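PDB 6IF7: chitin binding protein from Tectaria macrodonta, which is an insecticidal, chitin-binding protein that holds copper and is possibly a lytic polysaccharide monooxygenase of family AA10. Local coordinates for residues T84-G89 with G149-G154; Y110-G115 with S158-V163. All coordinates share one frame; numbering follows the deposited sequence.

Contact 1 of 2, residues T84-G89 with G149-G154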
ATOM      1  N   THR A  84      -9.721   5.530  -2.840  1.00 24.42           N
ATOM      2  CA  THR A  84     -10.836   4.937  -2.128  1.00 25.58           C
ATOM      3  C   THR A  84     -11.331   5.938  -1.082  1.00 26.75           C
ATOM      4  O   THR A  84     -10.555   6.319  -0.200  1.00 25.15           O
ATOM      5  CB  THR A  84     -10.409   3.606  -1.479  1.00 24.09           C
ATOM      6  OG1 THR A  84      -9.994   2.694  -2.509  1.00 23.72           O
ATOM      7  CG2 THR A  84     -11.548   2.976  -0.704  1.00 25.70           C
ATOM      8  N   PRO A  85     -12.596   6.399  -1.204  1.00 28.31           N
ATOM      9  CA  PRO A  85     -13.188   7.257  -0.168  1.00 29.38           C
ATOM     10  C   PRO A  85     -13.182   6.548   1.190  1.00 29.81           C
ATOM     11  O   PRO A  85     -13.520   5.377   1.261  1.00 29.89           O
ATOM     12  CB  PRO A  85     -14.638   7.454  -0.649  1.00 30.58           C
ATOM     13  CG  PRO A  85     -14.573   7.254  -2.125  1.00 30.69           C
ATOM     14  CD  PRO A  85     -13.528   6.192  -2.337  1.00 29.02           C
ATOM     15  N   LEU A  86     -12.811   7.266   2.242  1.00 31.09           N
ATOM     16  CA  LEU A  86     -12.596   6.686   3.564  1.00 33.91           C
ATOM     17  C   LEU A  86     -13.040   7.685   4.651  1.00 32.77           C
ATOM     18  O   LEU A  86     -12.637   8.824   4.604  1.00 30.09           O
ATOM     19  CB  LEU A  86     -11.087   6.397   3.692  1.00 36.29           C
ATOM     20  CG  LEU A  86     -10.551   5.628   4.885  1.00 38.01           C
ATOM     21  CD1 LEU A  86     -11.428   4.465   5.252  1.00 41.72           C
ATOM     22  CD2 LEU A  86      -9.149   5.127   4.593  1.00 41.07           C
ATOM     23  N   PRO A  87     -13.875   7.268   5.626  1.00 34.48           N
ATOM     24  CA  PRO A  87     -14.173   8.220   6.721  1.00 33.06           C
ATOM     25  C   PRO A  87     -13.014   8.403   7.708  1.00 30.70           C
ATOM     26  O   PRO A  87     -12.372   7.427   8.109  1.00 30.08           O
ATOM     27  CB  PRO A  87     -15.389   7.595   7.409  1.00 34.29           C
ATOM     28  CG  PRO A  87     -15.318   6.159   7.057  1.00 35.33           C
ATOM     29  CD  PRO A  87     -14.808   6.132   5.646  1.00 35.33           C
ATOM     30  N   SER A  88     -12.744   9.666   8.031  1.00 28.82           N
ATOM     31  CA  SER A  88     -11.802  10.077   9.057  1.00 28.47           C
ATOM     32  C   SER A  88     -12.496   9.994  10.429  1.00 29.88           C
ATOM     33  O   SER A  88     -13.619  10.443  10.545  1.00 31.18           O
ATOM     34  CB  SER A  88     -11.374  11.520   8.775  1.00 27.13           C
ATOM     35  OG  SER A  88     -10.436  11.976   9.724  1.00 26.70           O
ATOM     36  N   GLY A  89     -11.850   9.412  11.446  1.00 29.31           N
ATOM     37  CA  GLY A  89     -12.448   9.276  12.790  1.00 27.78           C
ATOM     38  C   GLY A  89     -13.600   8.275  12.849  1.00 27.88           C
ATOM     39  O   GLY A  89     -14.682   8.592  13.333  1.00 27.21           O
ATOM     40  N   GLY A 149      -9.778  -1.228  12.782  1.00 25.77           N
ATOM     41  CA  GLY A 149      -9.107  -0.131  13.437  1.00 26.13           C
ATOM     42  C   GLY A 149      -9.884   1.142  13.279  1.00 28.25           C
ATOM     43  O   GLY A 149     -10.826   1.214  12.486  1.00 29.57           O
ATOM     44  N   THR A 150      -9.477   2.143  14.043  1.00 28.61           N
ATOM     45  CA  THR A 150     -10.042   3.472  13.971  1.00 28.39           C
ATOM     46  C   THR A 150      -9.135   4.305  13.064  1.00 30.11           C
ATOM     47  O   THR A 150      -7.911   4.364  13.267  1.00 29.68           O
ATOM     48  CB  THR A 150     -10.190   4.085  15.374  1.00 29.32           C
ATOM     49  OG1 THR A 150     -11.112   3.300  16.133  1.00 24.39           O
ATOM     50  CG2 THR A 150     -10.731   5.532  15.304  1.00 29.92           C
ATOM     51  N   THR A 151      -9.738   4.910  12.039  1.00 29.50           N
ATOM     52  CA  THR A 151      -9.040   5.860  11.189  1.00 29.82           C
ATOM     53  C   THR A 151      -8.755   7.125  11.977  1.00 30.43           C
ATOM     54  O   THR A 151      -9.570   7.521  12.822  1.00 29.71           O
ATOM     55  CB  THR A 151      -9.884   6.236   9.966  1.00 29.59           C
ATOM     56  OG1 THR A 151     -11.158   6.748  10.388  1.00 26.70           O
ATOM     57  CG2 THR A 151     -10.069   4.997   9.094  1.00 30.01           C
ATOM     58  N   PRO A 152      -7.605   7.768  11.718  1.00 32.84           N
ATOM     59  CA  PRO A 152      -7.351   9.024  12.435  1.00 33.32           C
ATOM     60  C   PRO A 152      -8.367  10.125  12.044  1.00 34.34           C
ATOM     61  O   PRO A 152      -8.891  10.132  10.904  1.00 30.13           O
ATOM     62  CB  PRO A 152      -5.904   9.375  12.033  1.00 33.49           C
ATOM     63  CG  PRO A 152      -5.357   8.140  11.395  1.00 32.81           C
ATOM     64  CD  PRO A 152      -6.528   7.479  10.752  1.00 32.40           C
ATOM     65  N   SER A 153      -8.658  11.019  12.991  1.00 38.55           N
ATOM     66  CA  SER A 153      -9.922  11.775  12.962  1.00 42.70           C
ATOM     67  C   SER A 153      -9.929  13.204  12.441  1.00 41.02           C
ATOM     68  O   SER A 153     -11.017  13.723  12.158  1.00 48.08           O
ATOM     69  CB  SER A 153     -10.625  11.732  14.331  1.00 45.05           C
ATOM     70  OG  SER A 153      -9.759  12.194  15.328  1.00 50.26           O
ATOM     71  N   GLY A 154      -8.797  13.854  12.260  1.00 35.84           N
ATOM     72  CA  GLY A 154      -8.885  15.247  11.772  1.00 35.73           C
ATOM     73  C   GLY A 154      -8.479  15.407  10.330  1.00 32.28           C
ATOM     74  O   GLY A 154      -7.789  16.345   9.997  1.00 33.23           O
TER
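Gly89 and Ser153 bring the two backbones together, their CA atoms 3.6 Å apart, where the chain leaving strand 84-86 meets the loop between strands 144-147 and 159-167. The touching parts, 86-89 and 151-154, run at 71° to each other, and the loops meet about Gly89 and Ser153 without pairing as strands. Gly89 N makes two weak hydrogen bonds there, to the carbonyl oxygens of Pro152 and Thr151. A side chain at Gly89 would run into Ser153 CB, and its positive phi suits glycine. The joint thus ties the edge of the mixed sheet of this AA10-type core to a long loop linking its two sheets. Each loop also lends the other a hydroxyl. Thr151 OG1 donates to Pro87 O at 2.7 Å, somewhat tilted from the carbonyl plane, and bonds in addition with Ala90 N. In return Ser88 OG, anti to its backbone N (chi1 -179°), donates to Pro152 O at 2.7 Å, reaching a lone pair of that oxygen within the carbonyl plane; Lys155 N is its second partner. The buried Leu86 CD1 meets the methyl Thr151 CG2 at 4.1 Å as the two side chains pass in opposite directions.

Contact 2 of 2, residues Y110-G115 with S158-V163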
ATOM      1  N   TYR A 110       0.094   2.812   8.300  1.00 26.01           N
ATOM      2  CA  TYR A 110       0.456   4.215   8.458  1.00 26.31           C
ATOM      3  C   TYR A 110      -0.406   5.032   7.536  1.00 27.10           C
ATOM      4  O   TYR A 110      -0.770   4.564   6.451  1.00 28.31           O
ATOM      5  CB  TYR A 110       1.922   4.447   8.087  1.00 25.81           C
ATOM      6  CG  TYR A 110       2.890   3.698   8.988  1.00 27.73           C
ATOM      7  CD1 TYR A 110       3.211   2.348   8.732  1.00 27.17           C
ATOM      8  CD2 TYR A 110       3.475   4.316  10.115  1.00 26.09           C
ATOM      9  CE1 TYR A 110       4.088   1.651   9.550  1.00 27.11           C
ATOM     10  CE2 TYR A 110       4.364   3.621  10.931  1.00 25.93           C
ATOM     11  CZ  TYR A 110       4.667   2.286  10.644  1.00 26.14           C
ATOM     12  OH  TYR A 110       5.538   1.562  11.421  1.00 26.02           O
ATOM     13  N   VAL A 111      -0.720   6.253   7.961  1.00 26.83           N
ATOM     14  CA  VAL A 111      -1.329   7.260   7.090  1.00 26.01           C
ATOM     15  C   VAL A 111      -0.399   8.466   6.913  1.00 25.19           C
ATOM     16  O   VAL A 111       0.401   8.803   7.803  1.00 23.78           O
ATOM     17  CB  VAL A 111      -2.705   7.733   7.634  1.00 25.44           C
ATOM     18  CG1 VAL A 111      -2.553   8.742   8.774  1.00 25.18           C
ATOM     19  CG2 VAL A 111      -3.543   8.313   6.507  1.00 25.06           C
ATOM     20  N   THR A 112      -0.541   9.119   5.762  1.00 24.57           N
ATOM     21  CA  THR A 112       0.148  10.372   5.476  1.00 25.10           C
ATOM     22  C   THR A 112      -0.276  11.478   6.454  1.00 25.84           C
ATOM     23  O   THR A 112      -1.443  11.564   6.844  1.00 24.38           O
ATOM     24  CB  THR A 112      -0.129  10.858   4.036  1.00 24.83           C
ATOM     25  OG1 THR A 112      -1.524  10.688   3.732  1.00 25.74           O
ATOM     26  CG2 THR A 112       0.687  10.073   3.040  1.00 25.33           C
ATOM     27  N   ARG A 113       0.689  12.311   6.834  1.00 27.00           N
ATOM     28  CA  ARG A 113       0.444  13.460   7.709  1.00 29.45           C
ATOM     29  C   ARG A 113      -0.377  14.561   7.000  1.00 29.62           C
ATOM     30  O   ARG A 113      -0.463  14.616   5.767  1.00 25.84           O
ATOM     31  CB  ARG A 113       1.772  14.091   8.119  1.00 31.72           C
ATOM     32  CG  ARG A 113       2.685  13.253   8.982  1.00 36.33           C
ATOM     33  CD  ARG A 113       4.115  13.742   8.768  1.00 39.11           C
ATOM     34  NE  ARG A 113       5.122  13.045   9.563  1.00 41.87           N
ATOM     35  CZ  ARG A 113       5.329  13.214  10.869  1.00 47.28           C
ATOM     36  NH1 ARG A 113       4.591  14.062  11.580  1.00 49.01           N
ATOM     37  NH2 ARG A 113       6.276  12.515  11.489  1.00 48.69           N
ATOM     38  N   GLU A 114      -0.946  15.469   7.792  1.00 33.59           N
ATOM     39  CA  GLU A 114      -1.688  16.605   7.233  1.00 36.50           C
ATOM     40  C   GLU A 114      -0.762  17.405   6.342  1.00 35.08           C
ATOM     41  O   GLU A 114       0.437  17.509   6.620  1.00 36.12           O
ATOM     42  CB  GLU A 114      -2.268  17.486   8.343  1.00 39.94           C
ATOM     43  CG  GLU A 114      -3.394  16.819   9.155  1.00 45.07           C
ATOM     44  CD  GLU A 114      -4.628  16.449   8.335  1.00 48.01           C
ATOM     45  OE1 GLU A 114      -4.672  15.373   7.695  1.00 48.79           O
ATOM     46  OE2 GLU A 114      -5.584  17.235   8.340  1.00 55.99           O
ATOM     47  N   GLY A 115      -1.294  17.909   5.233  1.00 32.28           N
ATOM     48  CA  GLY A 115      -0.472  18.645   4.283  1.00 34.30           C
ATOM     49  C   GLY A 115       0.385  17.791   3.368  1.00 35.13           C
ATOM     50  O   GLY A 115       1.290  18.297   2.719  1.00 35.75           O
ATOM     51  N   SER A 158      -7.097  14.056  -0.186  1.00 24.83           N
ATOM     52  CA  SER A 158      -6.240  13.035  -0.765  1.00 26.38           C
ATOM     53  C   SER A 158      -5.101  12.673   0.173  1.00 25.50           C
ATOM     54  O   SER A 158      -4.285  13.510   0.500  1.00 24.39           O
ATOM     55  CB  SER A 158      -5.652  13.511  -2.094  1.00 26.53           C
ATOM     56  OG  SER A 158      -6.695  13.750  -3.010  1.00 26.97           O
ATOM     57  N   HIS A 159      -5.079  11.416   0.593  1.00 24.37           N
ATOM     58  CA  HIS A 159      -4.060  10.885   1.465  1.00 25.13           C
ATOM     59  C   HIS A 159      -3.647   9.505   0.963  1.00 24.90           C
ATOM     60  O   HIS A 159      -4.171   9.023  -0.048  1.00 24.66           O
ATOM     61  CB  HIS A 159      -4.579  10.849   2.896  1.00 24.92           C
ATOM     62  CG  HIS A 159      -4.521  12.183   3.554  1.00 27.27           C
ATOM     63  ND1 HIS A 159      -3.355  12.705   4.076  1.00 28.43           N
ATOM     64  CD2 HIS A 159      -5.466  13.132   3.723  1.00 27.09           C
ATOM     65  CE1 HIS A 159      -3.591  13.914   4.548  1.00 26.98           C
ATOM     66  NE2 HIS A 159      -4.865  14.192   4.350  1.00 28.19           N
ATOM     67  N   LEU A 160      -2.692   8.903   1.663  1.00 23.76           N
ATOM     68  CA  LEU A 160      -2.228   7.584   1.337  1.00 24.41           C
ATOM     69  C   LEU A 160      -2.122   6.773   2.617  1.00 24.13           C
ATOM     70  O   LEU A 160      -1.730   7.287   3.674  1.00 24.30           O
ATOM     71  CB  LEU A 160      -0.897   7.699   0.576  1.00 25.44           C
ATOM     72  CG  LEU A 160      -0.169   6.427   0.167  1.00 26.52           C
ATOM     73  CD1 LEU A 160       0.523   6.641  -1.160  1.00 27.08           C
ATOM     74  CD2 LEU A 160       0.851   5.975   1.214  1.00 27.45           C
ATOM     75  N   ILE A 161      -2.478   5.498   2.498  1.00 23.85           N
ATOM     76  CA  ILE A 161      -2.256   4.528   3.534  1.00 24.24           C
ATOM     77  C   ILE A 161      -1.149   3.568   3.079  1.00 24.13           C
ATOM     78  O   ILE A 161      -1.216   2.987   1.987  1.00 23.92           O
ATOM     79  CB  ILE A 161      -3.560   3.818   3.865  1.00 25.09           C
ATOM     80  CG1 ILE A 161      -4.493   4.844   4.526  1.00 27.41           C
ATOM     81  CG2 ILE A 161      -3.312   2.618   4.762  1.00 25.70           C
ATOM     82  CD1 ILE A 161      -5.885   4.350   4.762  1.00 29.93           C
ATOM     83  N   TYR A 162      -0.128   3.457   3.925  1.00 23.11           N
ATOM     84  CA  TYR A 162       1.015   2.596   3.711  1.00 23.71           C
ATOM     85  C   TYR A 162       0.909   1.426   4.688  1.00 24.65           C
ATOM     86  O   TYR A 162       0.807   1.618   5.915  1.00 22.93           O
ATOM     87  CB  TYR A 162       2.301   3.357   3.953  1.00 24.50           C
ATOM     88  CG  TYR A 162       3.564   2.729   3.382  1.00 24.96           C
ATOM     89  CD1 TYR A 162       3.688   2.473   2.016  1.00 25.29           C
ATOM     90  CD2 TYR A 162       4.659   2.461   4.196  1.00 25.55           C
ATOM     91  CE1 TYR A 162       4.859   1.934   1.480  1.00 26.47           C
ATOM     92  CE2 TYR A 162       5.838   1.940   3.675  1.00 25.91           C
ATOM     93  CZ  TYR A 162       5.941   1.666   2.324  1.00 26.37           C
ATOM     94  OH  TYR A 162       7.122   1.142   1.823  1.00 27.91           O
ATOM     95  N   VAL A 163       0.887   0.222   4.129  1.00 23.90           N
ATOM     96  CA  VAL A 163       0.793  -0.998   4.917  1.00 23.71           C
ATOM     97  C   VAL A 163       2.068  -1.801   4.720  1.00 23.49           C
ATOM     98  O   VAL A 163       2.473  -2.096   3.581  1.00 22.62           O
ATOM     99  CB  VAL A 163      -0.483  -1.791   4.574  1.00 23.65           C
ATOM    100  CG1 VAL A 163      -0.622  -3.034   5.446  1.00 24.14           C
ATOM    101  CG2 VAL A 163      -1.679  -0.882   4.785  1.00 24.00           C
TER
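Thr112 OG1 and His159 ND1 lie 2.7 Å apart in a hydrogen bond whose donor may be either partner, with the hydroxyl oxygen near the plane of the imidazole at its edge. The same oxygen accepts Leu160 N at 3.0 Å along a nearly straight line (167°), so two bonds grip it. A chi1 of 43° sets OG1 between the backbone N and carbonyl carbon of Thr112, while the methyl CG2 lies 3.8 Å from Leu160 CB. An alanine here would probably leave Leu160 N and His159 ND1 without this shared partner and set the imidazole freer to turn.

Arg113 O also lies at the edge of the His159 ring, 3.4 Å from CE1. Glu114 OE1 approaches NE2 obliquely at 3.6 Å, the carboxylate plane only 11° from that of the ring. This carboxylate is held by a salt bridge to Lys155, whose NZ also bonds Thr112 O.

Backbone bonds position this cluster. Thr112 N reaches Leu160 O, and Tyr110 and Tyr162 form an antiparallel hydrogen-bonded pair, each N donating to the other's O. Between the tyrosine pair and the Thr112-Leu160 bond, Val111 and Ile161 make a non-hydrogen-bonded pair; Val111 CG2 touches Ile161 CG1 at 4.1 Å on the face opposite the two tyrosines. Tyr162 O sits at the edge of the Tyr110 ring, whose hydroxyl bonds Glu108 and Arg55. Tyr110 also touches an N-acetylglucosamine of a glycan that is probably N-linked at Asn134.

This is antiparallel strand pairing inside a beta-sandwich core, the fold of AA10 enzymes, with a threonine hydroxyl taking over as acceptor where strand 105-111 ends.

Overall arrangement
Contacts 1 and 2 have their centres about 11 Å apart, on the same side of the chain's centre, and both reach the mixed sheet. Along the chain their segments alternate, 84-89, 110-115, 149-154 and 158-163, so the chain between the two halves of contact 2 also carries the second half of contact 1. Strand 173-182 joins them: it pairs in parallel with 84-86 and antiparallel with 159-167. They also touch directly, Leu86 CD2 against Ile161 CD1 at 3.4 Å and Pro152 CG against Val111 CG1 at 3.9 Å. Lys155 has partners in both contacts. Both lie away from the copper held by His1 and His103, while Tyr110 links contact 2 to the probably N-linked glycan.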